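Local coordinates for actin-binding protein, cofilin/tropomyosin family protein, putative (Entamoeba histolytica, PDB 4LIZ) that binds actin filaments and stabilises them, and may contribute to phagocytosis and pseudopod formation as a coactosin of the ADF/cofilin family, at residues 24-29 with 40-45; 46-51 with 63-68. One frame throughout, in Å; residues are numbered along the deposited sequence. Where two conformers were deposited one is given.

Contact 1 of 2, residues 24-29 with 40-45; sequences VEFVVF and VDAKGK. With NA (sodium ion), chain C.
The Phe26 ring lies against the backbone of Lys43 and Gly44. Gly44 N sits 3.5 Å above the plane of the Phe26 ring, towards its rim, and Lys43 CA covers the same face. At the ring edge, Phe26 CE1 comes within 3.3 Å of Lys45 O, while CE2 meets the Ala42 methyl. Phe26 CG stands between the backbone N and the carbonyl carbon (chi1 84°), and the ring beyond it reaches the opposing strand.

Two backbone carbonyls each take two N-H groups. Gly44 O accepts from Glu25 N at 2.8 Å, with the donor above the carbonyl plane. It also accepts from Phe26 N at 3.2 Å, nearly along the C=O axis. Val28 O accepts from Asp41 N at 2.8 Å and from Ala42 N at 3.2 Å. Each double grip marks a classic beta bulge. Between them, Gly44 N bonds to Phe26 O and Val28 N to Ala42 O.

On the face of Val27 and Lys43, the aliphatic part of Lys43 passes Val24, with Val24 CG1 and Lys43 CG 3.7 Å apart. Lys43 NZ goes on to a salt bridge with Glu15. Outside the paired strands, Glu25 OE2 and Lys45 NZ form a salt bridge at 3.3 Å, with a weak hydrogen bond from NZ. Both ends have other partners: Glu25 OE1 accepts from Gly46 N, and Lys45 NZ bonds to Glu22 O. Val24 O binds the sodium ion, as do the carbonyl oxygens of Glu15, Asp18 and Asn21 and a water.

Strands 26-32 and 37-44 form an antiparallel beta hairpin, with a bulge at each end of this segment pair. Strand 37-44 is one of the two edge strands of the ADF-homology sheet within this chain.

Contact 2 of 2, residues 46-51 with 63-68; sequences GGLEEV and AYYRTI
The first turn of helix 48-54 packs on strand 60-69, a helix-on-sheet contact of the ADF-homology fold. Tyr65 is the main residue on the strand side. Its CG stands between the backbone N and the carbonyl carbon (chi1 70°), and its ring lies beside the helix start. Leu48 N sits 3.8 Å above the plane of the Tyr65 ring, offset towards the rim, with Gly47 C over the same face.

Leu48 meets the phenol end. Its CB and CD1 are both 3.6 Å from Tyr65 OH. With Leu48 CG anti to the backbone N (chi1 -176°), the CD1 branch beyond it comes up to that hydroxyl. Val51 divides its two methyls between two strand residues. Val51 CG1 touches Ala63 CB at 3.5 Å, and Val51 CG2 meets Tyr65 CD2 at 3.9 Å. The side chains of Val51 and Tyr65 cross at about a right angle.

No direct hydrogen bond joins the two segments. One water links them by donating to Gly46 O and to Arg66 O, 2.6 Å from the latter. Gly47 is the N-cap residue, and its N bonds to Glu50 OE1 at 2.9 Å, which ties the helix start to its own first turn. Gly47 O accepts from Val51 N. The backbone angles of Gly46 call for glycine.

Tyr65 also touches Val80 and Ile82 of strand 76-85. Ile129 of helix 126-137 touches both Leu48 and Tyr65. The buried contact therefore lies where helices 48-54 and 126-137 meet on the same side of the central sheet.

How the contacts relate
The centres of the two contacts are 8 Å apart, and the contacts touch. They follow one another along the chain: contact 1 closes at residue 45, and contact 2 opens at 46, where the chain leaves strand 37-44 for helix 48-54. Strands 26-32 and 60-69 are neighbours in the mixed sheet, and Val27 N bonds to Tyr64 O between them. The Phe26 and Tyr65 side chains pack together at CB. Contact 1 thus builds the sheet's edge hairpin, while contact 2 packs the next helix on strand 60-69, beside that hairpin. Together they form part of the family's actin-binding domain, but neither includes the F-loop, residues 71-76.

Contact 1 of 2, residues 24-29 with 40-45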
# COMPACT_ATOMS: atom_id res chain seq x y z
N VAL A 24 -11.41 5.62 -7.82
CA VAL A 24 -10.50 4.79 -7.01
C VAL A 24 -9.12 5.40 -7.12
O VAL A 24 -8.47 5.41 -8.14
CB VAL A 24 -10.46 3.33 -7.46
CG1 VAL A 24 -9.45 2.51 -6.67
CG2 VAL A 24 -11.85 2.66 -7.41
N GLU A 25 -8.60 5.86 -5.98
CA GLU A 25 -7.29 6.51 -5.84
C GLU A 25 -6.43 5.73 -4.79
O GLU A 25 -5.23 5.98 -4.74
CB GLU A 25 -7.46 7.95 -5.43
CG GLU A 25 -8.21 8.74 -6.53
CD GLU A 25 -8.48 10.13 -6.05
OE1 GLU A 25 -8.76 10.41 -4.88
OE2 GLU A 25 -8.50 11.03 -6.97
N PHE A 26 -7.00 4.94 -3.94
CA PHE A 26 -6.28 4.10 -2.98
C PHE A 26 -6.95 2.81 -2.74
O PHE A 26 -8.19 2.67 -2.93
CB PHE A 26 -6.18 4.87 -1.59
CG PHE A 26 -7.37 4.75 -0.69
CD1 PHE A 26 -8.41 5.61 -0.86
CD2 PHE A 26 -7.48 3.78 0.25
CE1 PHE A 26 -9.55 5.48 -0.08
CE2 PHE A 26 -8.58 3.63 1.04
CZ PHE A 26 -9.67 4.47 0.80
N VAL A 27 -6.21 1.81 -2.28
CA VAL A 27 -6.70 0.57 -1.79
C VAL A 27 -5.92 0.08 -0.61
O VAL A 27 -4.68 0.35 -0.58
CB VAL A 27 -6.81 -0.52 -2.87
CG1 VAL A 27 -5.43 -0.77 -3.52
CG2 VAL A 27 -7.42 -1.82 -2.41
N VAL A 28 -6.60 -0.51 0.35
CA VAL A 28 -5.97 -1.20 1.50
C VAL A 28 -6.40 -2.62 1.47
O VAL A 28 -7.62 -2.88 1.39
CB VAL A 28 -6.31 -0.49 2.82
CG1 VAL A 28 -5.68 -1.24 4.00
CG2 VAL A 28 -5.90 0.95 2.83
N PHE A 29 -5.45 -3.58 1.54
CA PHE A 29 -5.70 -4.95 1.62
C PHE A 29 -5.45 -5.53 2.99
O PHE A 29 -4.46 -5.15 3.66
CB PHE A 29 -4.79 -5.77 0.65
CG PHE A 29 -4.90 -5.37 -0.82
CD1 PHE A 29 -6.01 -5.84 -1.55
CD2 PHE A 29 -4.00 -4.54 -1.45
CE1 PHE A 29 -6.11 -5.48 -2.87
CE2 PHE A 29 -4.16 -4.22 -2.80
CZ PHE A 29 -5.24 -4.69 -3.48
N VAL A 40 -9.90 -6.98 0.03
CA VAL A 40 -9.97 -5.53 0.13
C VAL A 40 -10.58 -5.08 1.45
O VAL A 40 -11.69 -5.42 1.75
CB VAL A 40 -10.82 -4.94 -1.01
CG1 VAL A 40 -11.07 -3.47 -0.79
CG2 VAL A 40 -10.12 -5.16 -2.31
N ASP A 41 -9.80 -4.35 2.23
CA ASP A 41 -10.31 -3.68 3.42
C ASP A 41 -10.96 -2.33 3.16
O ASP A 41 -11.91 -2.00 3.75
CB ASP A 41 -9.19 -3.50 4.46
CG ASP A 41 -8.79 -4.79 5.16
OD1 ASP A 41 -9.44 -5.79 5.03
OD2 ASP A 41 -7.77 -4.73 5.83
N ALA A 42 -10.39 -1.56 2.27
CA ALA A 42 -10.93 -0.28 1.90
C ALA A 42 -10.51 0.11 0.46
O ALA A 42 -9.47 -0.27 0.04
CB ALA A 42 -10.47 0.76 2.88
N LYS A 43 -11.32 0.88 -0.24
CA LYS A 43 -11.03 1.29 -1.55
C LYS A 43 -11.87 2.47 -1.89
O LYS A 43 -13.06 2.49 -1.50
CB LYS A 43 -11.33 0.14 -2.50
CG LYS A 43 -10.84 0.44 -3.89
CD LYS A 43 -11.16 -0.72 -4.85
CE LYS A 43 -12.68 -0.90 -5.22
NZ LYS A 43 -12.93 -2.00 -6.22
N GLY A 44 -11.27 3.48 -2.47
CA GLY A 44 -12.02 4.69 -2.82
C GLY A 44 -11.22 5.85 -3.18
O GLY A 44 -10.05 5.74 -3.63
N LYS A 45 -11.81 7.05 -3.05
CA LYS A 45 -11.17 8.27 -3.31
C LYS A 45 -10.34 8.69 -2.10
O LYS A 45 -10.82 8.43 -0.98
CB LYS A 45 -12.22 9.38 -3.66
CG LYS A 45 -12.68 9.24 -5.09
CD LYS A 45 -13.51 10.48 -5.48
CE LYS A 45 -12.61 11.64 -5.96
NZ LYS A 45 -11.76 11.53 -7.22
NA NA C . -7.85 5.61 -10.47
O HOH W 1 -7.29 7.91 -10.63

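Contact 2 of 2, residues 46-51 with 63-68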
# COMPACT_ATOMS: atom_id res chain seq x y z
N GLY A 46 -9.20 9.29 -2.32
CA GLY A 46 -8.39 9.69 -1.19
C GLY A 46 -6.95 9.27 -1.42
O GLY A 46 -6.52 8.89 -2.50
N GLY A 47 -6.23 9.40 -0.38
CA GLY A 47 -4.77 9.19 -0.39
C GLY A 47 -4.35 8.68 1.00
O GLY A 47 -4.96 7.90 1.63
N LEU A 48 -3.18 9.23 1.38
CA LEU A 48 -2.56 8.81 2.64
C LEU A 48 -3.47 8.81 3.89
O LEU A 48 -3.51 7.88 4.69
CB LEU A 48 -1.25 9.56 2.91
CG LEU A 48 -0.53 9.07 4.16
CD1 LEU A 48 0.01 7.66 3.96
CD2 LEU A 48 0.60 10.07 4.50
N GLU A 49 -4.21 9.91 4.09
CA GLU A 49 -5.03 9.95 5.26
C GLU A 49 -6.10 8.84 5.29
O GLU A 49 -6.39 8.28 6.28
CB GLU A 49 -5.52 11.38 5.62
CG GLU A 49 -4.33 12.40 5.62
CD GLU A 49 -3.08 12.06 6.54
OE1 GLU A 49 -3.20 11.46 7.62
OE2 GLU A 49 -1.94 12.38 6.10
N GLU A 50 -6.69 8.60 4.14
CA GLU A 50 -7.66 7.54 4.01
C GLU A 50 -7.06 6.13 4.24
O GLU A 50 -7.64 5.30 4.86
CB GLU A 50 -8.33 7.60 2.65
CG GLU A 50 -9.34 8.72 2.49
CD GLU A 50 -8.74 10.12 2.39
OE1 GLU A 50 -7.63 10.32 1.98
OE2 GLU A 50 -9.43 11.06 2.76
N VAL A 51 -5.87 5.94 3.73
CA VAL A 51 -5.17 4.71 3.99
C VAL A 51 -4.91 4.56 5.49
O VAL A 51 -5.16 3.56 6.04
CB VAL A 51 -3.82 4.74 3.21
CG1 VAL A 51 -2.80 3.73 3.71
CG2 VAL A 51 -4.04 4.59 1.72
N ALA A 63 -1.06 -1.39 1.43
CA ALA A 63 -1.77 -0.31 0.86
C ALA A 63 -1.09 0.18 -0.35
O ALA A 63 0.15 0.12 -0.55
CB ALA A 63 -2.03 0.83 1.87
N TYR A 64 -1.84 0.81 -1.26
CA TYR A 64 -1.37 1.34 -2.49
C TYR A 64 -2.19 2.55 -2.90
O TYR A 64 -3.41 2.44 -2.92
CB TYR A 64 -1.46 0.23 -3.58
CG TYR A 64 -0.90 0.63 -4.93
CD1 TYR A 64 0.43 0.87 -5.14
CD2 TYR A 64 -1.76 0.66 -6.03
CE1 TYR A 64 0.95 1.14 -6.39
CE2 TYR A 64 -1.26 0.93 -7.33
CZ TYR A 64 0.09 1.17 -7.48
OH TYR A 64 0.67 1.35 -8.77
N TYR A 65 -1.58 3.69 -3.15
CA TYR A 65 -2.31 4.89 -3.52
C TYR A 65 -1.53 5.77 -4.51
O TYR A 65 -0.36 5.68 -4.63
CB TYR A 65 -2.75 5.71 -2.28
CG TYR A 65 -1.67 6.40 -1.49
CD1 TYR A 65 -1.35 7.70 -1.73
CD2 TYR A 65 -1.00 5.74 -0.51
CE1 TYR A 65 -0.37 8.33 -1.01
CE2 TYR A 65 -0.03 6.36 0.23
CZ TYR A 65 0.28 7.65 -0.04
OH TYR A 65 1.25 8.30 0.64
N ARG A 66 -2.30 6.63 -5.16
CA ARG A 66 -1.76 7.58 -6.11
C ARG A 66 -1.72 8.95 -5.48
O ARG A 66 -2.52 9.28 -4.67
CB ARG A 66 -2.53 7.64 -7.42
CG ARG A 66 -3.93 8.15 -7.30
CD ARG A 66 -4.65 7.99 -8.62
NE ARG A 66 -4.25 8.93 -9.63
CZ ARG A 66 -4.07 8.64 -10.91
NH1 ARG A 66 -4.19 7.42 -11.37
NH2 ARG A 66 -3.75 9.62 -11.73
N THR A 67 -0.70 9.69 -5.87
CA THR A 67 -0.48 11.04 -5.41
C THR A 67 0.19 11.87 -6.53
O THR A 67 0.46 11.37 -7.52
CB THR A 67 0.30 11.07 -4.07
OG1 THR A 67 0.26 12.37 -3.50
CG2 THR A 67 1.69 10.67 -4.25
N ILE A 68 0.31 13.16 -6.34
CA ILE A 68 0.94 14.04 -7.35
C ILE A 68 2.24 14.62 -6.82
O ILE A 68 2.34 14.96 -5.62
CB ILE A 68 -0.06 15.12 -7.72
CG1 ILE A 68 -1.33 14.48 -8.29
CG2 ILE A 68 0.53 16.04 -8.80
CD1 ILE A 68 -2.53 15.42 -8.41
O HOH W 2 -4.87 10.33 -4.07